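Local coordinates for protein 26S proteasome regulatory subunit RPN10 (Schizosaccharomyces pombe, PDB 2X5N) that protects polyubiquitin chains from disassembly by deubiquitinating enzymes and so promotes protein degradation, as a subunit of the 26S proteasome, at residues K29-V32 / H33-F36; T65-Y68 / G69-L72. One frame throughout, in Å; residues are numbered along the deposited sequence. Where two conformers were deposited one is given.

How the contacts relate
Both contacts are local: contact 1 is a turn of helix 24-42, and contact 2 spans the loop after strand 60-63 and the first turn of helix 68-75, which lies against that same helix. Their centres are 11 Å apart, and they touch directly. CG of Phe-36 comes within 3.5 Å of CD1 of Tyr-68, and CG1 of Val-32 lies 3.5 Å from the OH of the same tyrosine. The Tyr-68 ring stacks on His-33 and meets Phe-36 edge-to-face, while Phe-71 also packs edge-to-face with Phe-36. An aromatic cluster thus joins the two helices beside the end of the sheet formed by strands 47-52 and 60-63. No ligand takes part in either contact.

Contact 1 (K29-V32 / H33-F36); sequences KDTV and HMIF
Thr-31 and Val-32 hold Ile-35 and Phe-36, four residues on, by nearly linear backbone hydrogen bonds. The N of Ile-35 donates to the O of Thr-31 at 3.0 Å with an N-H...O angle of 166°, and the N of Phe-36 donates to the O of Val-32 at 2.9 Å and 171°. The approach of His-33 N to the O of Asp-30, 3.3 Å, is only a weak bond.

Side-chain contacts are fewer. Thr-31 and Met-34, three residues apart, lie side by side and point the same way, CG2 of the threonine meeting CE of the methionine at 4.0 Å. The methionine chain starts anti to the backbone N (chi1 178°) and then bends at its next two torsions, which brings the terminal methyl back beside Thr-31.

Carbon also packs against the two bonded carbonyl oxygens. CG1 of Ile-35 rests 3.4 Å from the O of Thr-31. CB of Phe-36 lies 3.4 Å from the O of Val-32.

The polar end of Thr-31 looks back along the chain, where OG1 hydrogen-bonds to the O of Ala-27.

Several faces of the helix are covered by other elements. Thr-31 and Met-34 reach helix 177-182, Ile-35 packs on Ile-7, and Val-32 touches both Ile-9 and helix 68-75. Such a helix, buried on several sides and linking parallel strands 3-9 and 47-52, is the crossover of a beta-alpha-beta unit in the von Willebrand factor A fold.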
ATOM      1  N   LYS A  29      -6.767   2.176   7.781  0.80  7.22           N
ATOM      2  CA  LYS A  29      -7.384   3.412   7.245  0.80  8.72           C
ATOM      3  C   LYS A  29      -6.725   4.702   7.781  0.80  7.05           C
ATOM      4  O   LYS A  29      -6.477   5.639   7.022  0.80  9.90           O
ATOM      5  CB  LYS A  29      -8.891   3.415   7.518  0.80 21.25           C
ATOM      6  CG  LYS A  29      -9.670   4.452   6.746  0.80 51.22           C
ATOM      7  CD  LYS A  29     -11.139   4.390   7.115  0.80 79.87           C
ATOM      8  CE  LYS A  29     -11.959   5.408   6.353  0.80106.12           C
ATOM      9  NZ  LYS A  29     -13.317   5.536   6.942  0.80129.67           N
ATOM     10  N   ASP A  30      -6.403   4.725   9.075  1.00  9.17           N
ATOM     11  CA  ASP A  30      -5.689   5.865   9.657  1.00  7.99           C
ATOM     12  C   ASP A  30      -4.242   5.979   9.104  1.00  9.87           C
ATOM     13  O   ASP A  30      -3.718   7.066   8.893  1.00 10.43           O
ATOM     14  CB  ASP A  30      -5.625   5.759  11.189  1.00 11.60           C
ATOM     15  CG  ASP A  30      -6.957   6.065  11.880  0.53 12.13           C
ATOM     16  OD1 ASP A  30      -7.973   6.261  11.192  0.45 11.86           O
ATOM     17  OD2 ASP A  30      -6.981   6.110  13.133  0.39 12.18           O
ATOM     18  N   THR A  31      -3.603   4.848   8.862  1.00  6.82           N
ATOM     19  CA  THR A  31      -2.250   4.811   8.300  1.00  6.76           C
ATOM     20  C   THR A  31      -2.213   5.345   6.851  1.00  6.14           C
ATOM     21  O   THR A  31      -1.255   6.003   6.434  1.00  6.88           O
ATOM     22  CB  THR A  31      -1.704   3.394   8.368  1.00  6.38           C
ATOM     23  OG1 THR A  31      -1.847   2.931   9.710  1.00  6.11           O
ATOM     24  CG2 THR A  31      -0.262   3.363   7.981  1.00  6.54           C
ATOM     25  N   VAL A  32      -3.263   5.084   6.087  1.00  5.93           N
ATOM     26  CA  VAL A  32      -3.365   5.595   4.721  1.00  6.24           C
ATOM     27  C   VAL A  32      -3.244   7.127   4.709  1.00  4.88           C
ATOM     28  O   VAL A  32      -2.553   7.705   3.864  1.00  5.43           O
ATOM     29  CB  VAL A  32      -4.703   5.152   4.071  1.00  5.51           C
ATOM     30  CG1 VAL A  32      -4.943   5.871   2.730  1.00  6.98           C
ATOM     31  CG2 VAL A  32      -4.706   3.637   3.851  1.00  6.65           C
ATOM     32  N   HIS A  33      -3.897   7.787   5.651  1.00  5.65           N
ATOM     33  CA  HIS A  33      -3.893   9.240   5.678  1.00  7.15           C
ATOM     34  C   HIS A  33      -2.467   9.738   5.906  1.00  7.69           C
ATOM     35  O   HIS A  33      -2.022  10.720   5.306  1.00  7.60           O
ATOM     36  CB  HIS A  33      -4.864   9.767   6.749  1.00  9.22           C
ATOM     37  CG  HIS A  33      -5.273  11.191   6.548  1.00 11.94           C
ATOM     38  ND1 HIS A  33      -6.318  11.790   7.235  1.00 16.61           N
ATOM     39  CD2 HIS A  33      -4.829  12.154   5.724  1.00 11.47           C
ATOM     40  CE1 HIS A  33      -6.456  13.056   6.831  1.00 19.06           C
ATOM     41  NE2 HIS A  33      -5.543  13.307   5.901  1.00 15.96           N
ATOM     42  N   MET A  34      -1.736   9.046   6.776  1.00  6.33           N
ATOM     43  CA  MET A  34      -0.350   9.414   7.054  1.00  6.94           C
ATOM     44  C   MET A  34       0.546   9.273   5.829  1.00  6.53           C
ATOM     45  O   MET A  34       1.335  10.165   5.541  1.00  7.27           O
ATOM     46  CB  MET A  34       0.154   8.597   8.269  1.00 10.54           C
ATOM     47  CG  MET A  34       1.597   8.820   8.665  1.00 12.77           C
ATOM     48  SD  MET A  34       2.836   7.970   7.661  0.84 11.54           S
ATOM     49  CE  MET A  34       2.434   6.263   7.991  1.00 17.04           C
ATOM     50  N   ILE A  35       0.420   8.159   5.117  1.00  5.84           N
ATOM     51  CA  ILE A  35       1.198   7.912   3.898  1.00  5.86           C
ATOM     52  C   ILE A  35       0.867   8.983   2.844  1.00  4.40           C
ATOM     53  O   ILE A  35       1.748   9.558   2.212  1.00  5.02           O
ATOM     54  CB  ILE A  35       0.884   6.514   3.330  1.00  7.05           C
ATOM     55  CG1 ILE A  35       1.329   5.406   4.278  1.00 13.42           C
ATOM     56  CG2 ILE A  35       1.583   6.317   1.980  1.00  6.27           C
ATOM     57  CD1 ILE A  35       2.813   5.382   4.548  1.00 33.69           C
ATOM     58  N   PHE A  36      -0.423   9.209   2.636  1.00  4.91           N
ATOM     59  CA  PHE A  36      -0.921  10.272   1.768  1.00  5.54           C
ATOM     60  C   PHE A  36      -0.274  11.608   1.998  1.00  4.32           C
ATOM     61  O   PHE A  36       0.250  12.262   1.100  1.00  5.83           O
ATOM     62  CB  PHE A  36      -2.443  10.304   1.740  1.00  4.97           C
ATOM     63  CG  PHE A  36      -3.042  11.246   0.752  1.00  4.60           C
ATOM     64  CD1 PHE A  36      -3.539  10.767  -0.455  1.00  5.62           C
ATOM     65  CD2 PHE A  36      -3.160  12.601   1.024  1.00  6.13           C
ATOM     66  CE1 PHE A  36      -4.163  11.613  -1.354  1.00  6.03           C
ATOM     67  CE2 PHE A  36      -3.768  13.453   0.103  1.00  7.38           C
ATOM     68  CZ  PHE A  36      -4.265  12.953  -1.070  1.00  6.05           C
TER

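Contact 2 (T65-Y68 / G69-L72); sequences TRDY and GKFL
Tyr-68, with CG anti to the backbone N (chi1 -166°), and Phe-71, with CG anti to its carbonyl carbon, send their side chains across each other at about a right angle. They sit at an N-capped helix start: Asp-67 OD1 accepts from the N of Gly-69 at 2.9 Å, the donor standing 43° out of the carboxylate plane. Further along, Lys-70 N donates to the O of Asp-67 at 3.0 Å, and Leu-72 N bonds to the O of Tyr-68 at 3.1 Å.

CB of Phe-71 lies over one face of the tyrosine ring, 3.7 Å above its plane and offset toward the rim, a CH-pi contact. The two rings are oblique, their planes at 39°, with CE1 of Tyr-68 3.6 Å from CD2 of Phe-71. CG of Leu-72 meets CE2 of the same tyrosine at 3.6 Å. Were Tyr-68 replaced by an alanine, Phe-71 CB and Leu-72 CG would probably lose their ring partner, with a gap opened toward His-33 and Phe-36 of helix 24-42.

Thr-65, two residues before the cap, slides past Phe-71 in the opposite direction, its CG2 3.8 Å from CE1 of the ring. The OG1 of Thr-65 closes an ST turn, accepting from the N of Asp-67 at 3.0 Å.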
ATOM      1  N   THR A  65      -4.592  11.936  -7.154  1.00  5.60           N
ATOM      2  CA  THR A  65      -5.124  13.188  -6.632  1.00  5.62           C
ATOM      3  C   THR A  65      -4.268  13.725  -5.491  1.00  5.12           C
ATOM      4  O   THR A  65      -3.465  12.989  -4.926  1.00  5.13           O
ATOM      5  CB  THR A  65      -6.592  12.961  -6.116  1.00  5.53           C
ATOM      6  OG1 THR A  65      -7.197  14.204  -5.772  1.00  7.92           O
ATOM      7  CG2 THR A  65      -6.645  12.030  -4.907  1.00  6.42           C
ATOM      8  N   ARG A  66      -4.497  14.984  -5.123  1.00  5.90           N
ATOM      9  CA  ARG A  66      -3.974  15.566  -3.886  1.00  4.80           C
ATOM     10  C   ARG A  66      -5.091  15.854  -2.872  1.00  6.45           C
ATOM     11  O   ARG A  66      -4.832  16.372  -1.785  1.00  8.01           O
ATOM     12  CB  ARG A  66      -3.190  16.850  -4.190  1.00  6.12           C
ATOM     13  CG  ARG A  66      -1.886  16.537  -4.915  1.00  6.51           C
ATOM     14  CD  ARG A  66      -1.065  17.745  -5.228  1.00  8.26           C
ATOM     15  NE  ARG A  66      -0.580  18.459  -4.039  1.00  8.23           N
ATOM     16  CZ  ARG A  66       0.570  18.210  -3.411  1.00  7.32           C
ATOM     17  NH1 ARG A  66       1.336  17.211  -3.775  1.00  7.55           N
ATOM     18  NH2 ARG A  66       0.953  18.964  -2.392  1.00  9.34           N
ATOM     19  N   ASP A  67      -6.318  15.496  -3.230  1.00  6.43           N
ATOM     20  CA  ASP A  67      -7.489  15.742  -2.397  1.00  7.40           C
ATOM     21  C   ASP A  67      -7.840  14.491  -1.574  1.00  7.67           C
ATOM     22  O   ASP A  67      -8.446  13.545  -2.086  1.00  7.03           O
ATOM     23  CB  ASP A  67      -8.665  16.147  -3.298  1.00  9.03           C
ATOM     24  CG  ASP A  67      -9.916  16.495  -2.512  1.00 13.10           C
ATOM     25  OD1 ASP A  67      -9.903  16.350  -1.285  1.00 12.47           O
ATOM     26  OD2 ASP A  67     -10.917  16.899  -3.121  1.00 17.24           O
ATOM     27  N   TYR A  68      -7.448  14.475  -0.303  1.00  6.89           N
ATOM     28  CA  TYR A  68      -7.720  13.300   0.519  1.00  7.10           C
ATOM     29  C   TYR A  68      -9.222  13.047   0.714  1.00  7.41           C
ATOM     30  O   TYR A  68      -9.642  11.933   0.960  1.00  6.82           O
ATOM     31  CB  TYR A  68      -7.008  13.391   1.870  1.00  7.27           C
ATOM     32  CG  TYR A  68      -7.012  12.060   2.578  1.00  6.24           C
ATOM     33  CD1 TYR A  68      -6.261  11.012   2.071  1.00  7.50           C
ATOM     34  CD2 TYR A  68      -7.767  11.829   3.724  1.00  7.98           C
ATOM     35  CE1 TYR A  68      -6.228   9.779   2.675  1.00  8.37           C
ATOM     36  CE2 TYR A  68      -7.751  10.572   4.335  1.00  9.07           C
ATOM     37  CZ  TYR A  68      -6.985   9.553   3.798  1.00  8.95           C
ATOM     38  OH  TYR A  68      -6.966   8.294   4.352  1.00 10.78           O
ATOM     39  N   GLY A  69     -10.034  14.072   0.552  1.00  8.06           N
ATOM     40  CA  GLY A  69     -11.467  13.871   0.617  1.00  8.60           C
ATOM     41  C   GLY A  69     -11.959  12.867  -0.409  1.00  6.39           C
ATOM     42  O   GLY A  69     -12.926  12.164  -0.180  1.00  7.85           O
ATOM     43  N   LYS A  70     -11.294  12.777  -1.551  1.00  7.55           N
ATOM     44  CA  LYS A  70     -11.692  11.783  -2.531  1.00 10.27           C
ATOM     45  C   LYS A  70     -11.453  10.367  -2.004  1.00  7.69           C
ATOM     46  O   LYS A  70     -12.234   9.465  -2.281  1.00  9.04           O
ATOM     47  CB  LYS A  70     -10.937  12.002  -3.844  1.00 29.85           C
ATOM     48  CG  LYS A  70     -11.398  13.231  -4.620  1.00 65.86           C
ATOM     49  CD  LYS A  70     -10.735  13.325  -5.981  1.00101.57           C
ATOM     50  CE  LYS A  70     -10.864  12.022  -6.747  1.00133.90           C
ATOM     51  NZ  LYS A  70     -10.754  12.234  -8.207  1.00162.50           N
ATOM     52  N   PHE A  71     -10.372  10.164  -1.252  1.00  6.81           N
ATOM     53  CA  PHE A  71     -10.136   8.856  -0.653  1.00  6.42           C
ATOM     54  C   PHE A  71     -11.233   8.543   0.349  1.00  6.63           C
ATOM     55  O   PHE A  71     -11.780   7.438   0.374  1.00  9.18           O
ATOM     56  CB  PHE A  71      -8.787   8.805   0.090  1.00  6.14           C
ATOM     57  CG  PHE A  71      -7.571   8.574  -0.793  1.00  5.82           C
ATOM     58  CD1 PHE A  71      -7.452   9.133  -2.052  1.00  6.22           C
ATOM     59  CD2 PHE A  71      -6.536   7.819  -0.309  1.00  6.20           C
ATOM     60  CE1 PHE A  71      -6.321   8.908  -2.820  1.00  6.60           C
ATOM     61  CE2 PHE A  71      -5.412   7.603  -1.077  1.00  7.37           C
ATOM     62  CZ  PHE A  71      -5.306   8.157  -2.334  1.00  7.46           C
ATOM     63  N   LEU A  72     -11.541   9.497   1.230  1.00  7.05           N
ATOM     64  CA  LEU A  72     -12.528   9.261   2.280  1.00  7.61           C
ATOM     65  C   LEU A  72     -13.905   9.007   1.678  1.00  6.92           C
ATOM     66  O   LEU A  72     -14.619   8.118   2.115  1.00  8.58           O
ATOM     67  CB  LEU A  72     -12.542  10.443   3.246  1.00  7.51           C
ATOM     68  CG  LEU A  72     -11.328  10.540   4.165  1.00  8.67           C
ATOM     69  CD1 LEU A  72     -11.342  11.841   4.931  1.00 10.60           C
ATOM     70  CD2 LEU A  72     -11.323   9.358   5.138  1.00 13.24           C
TER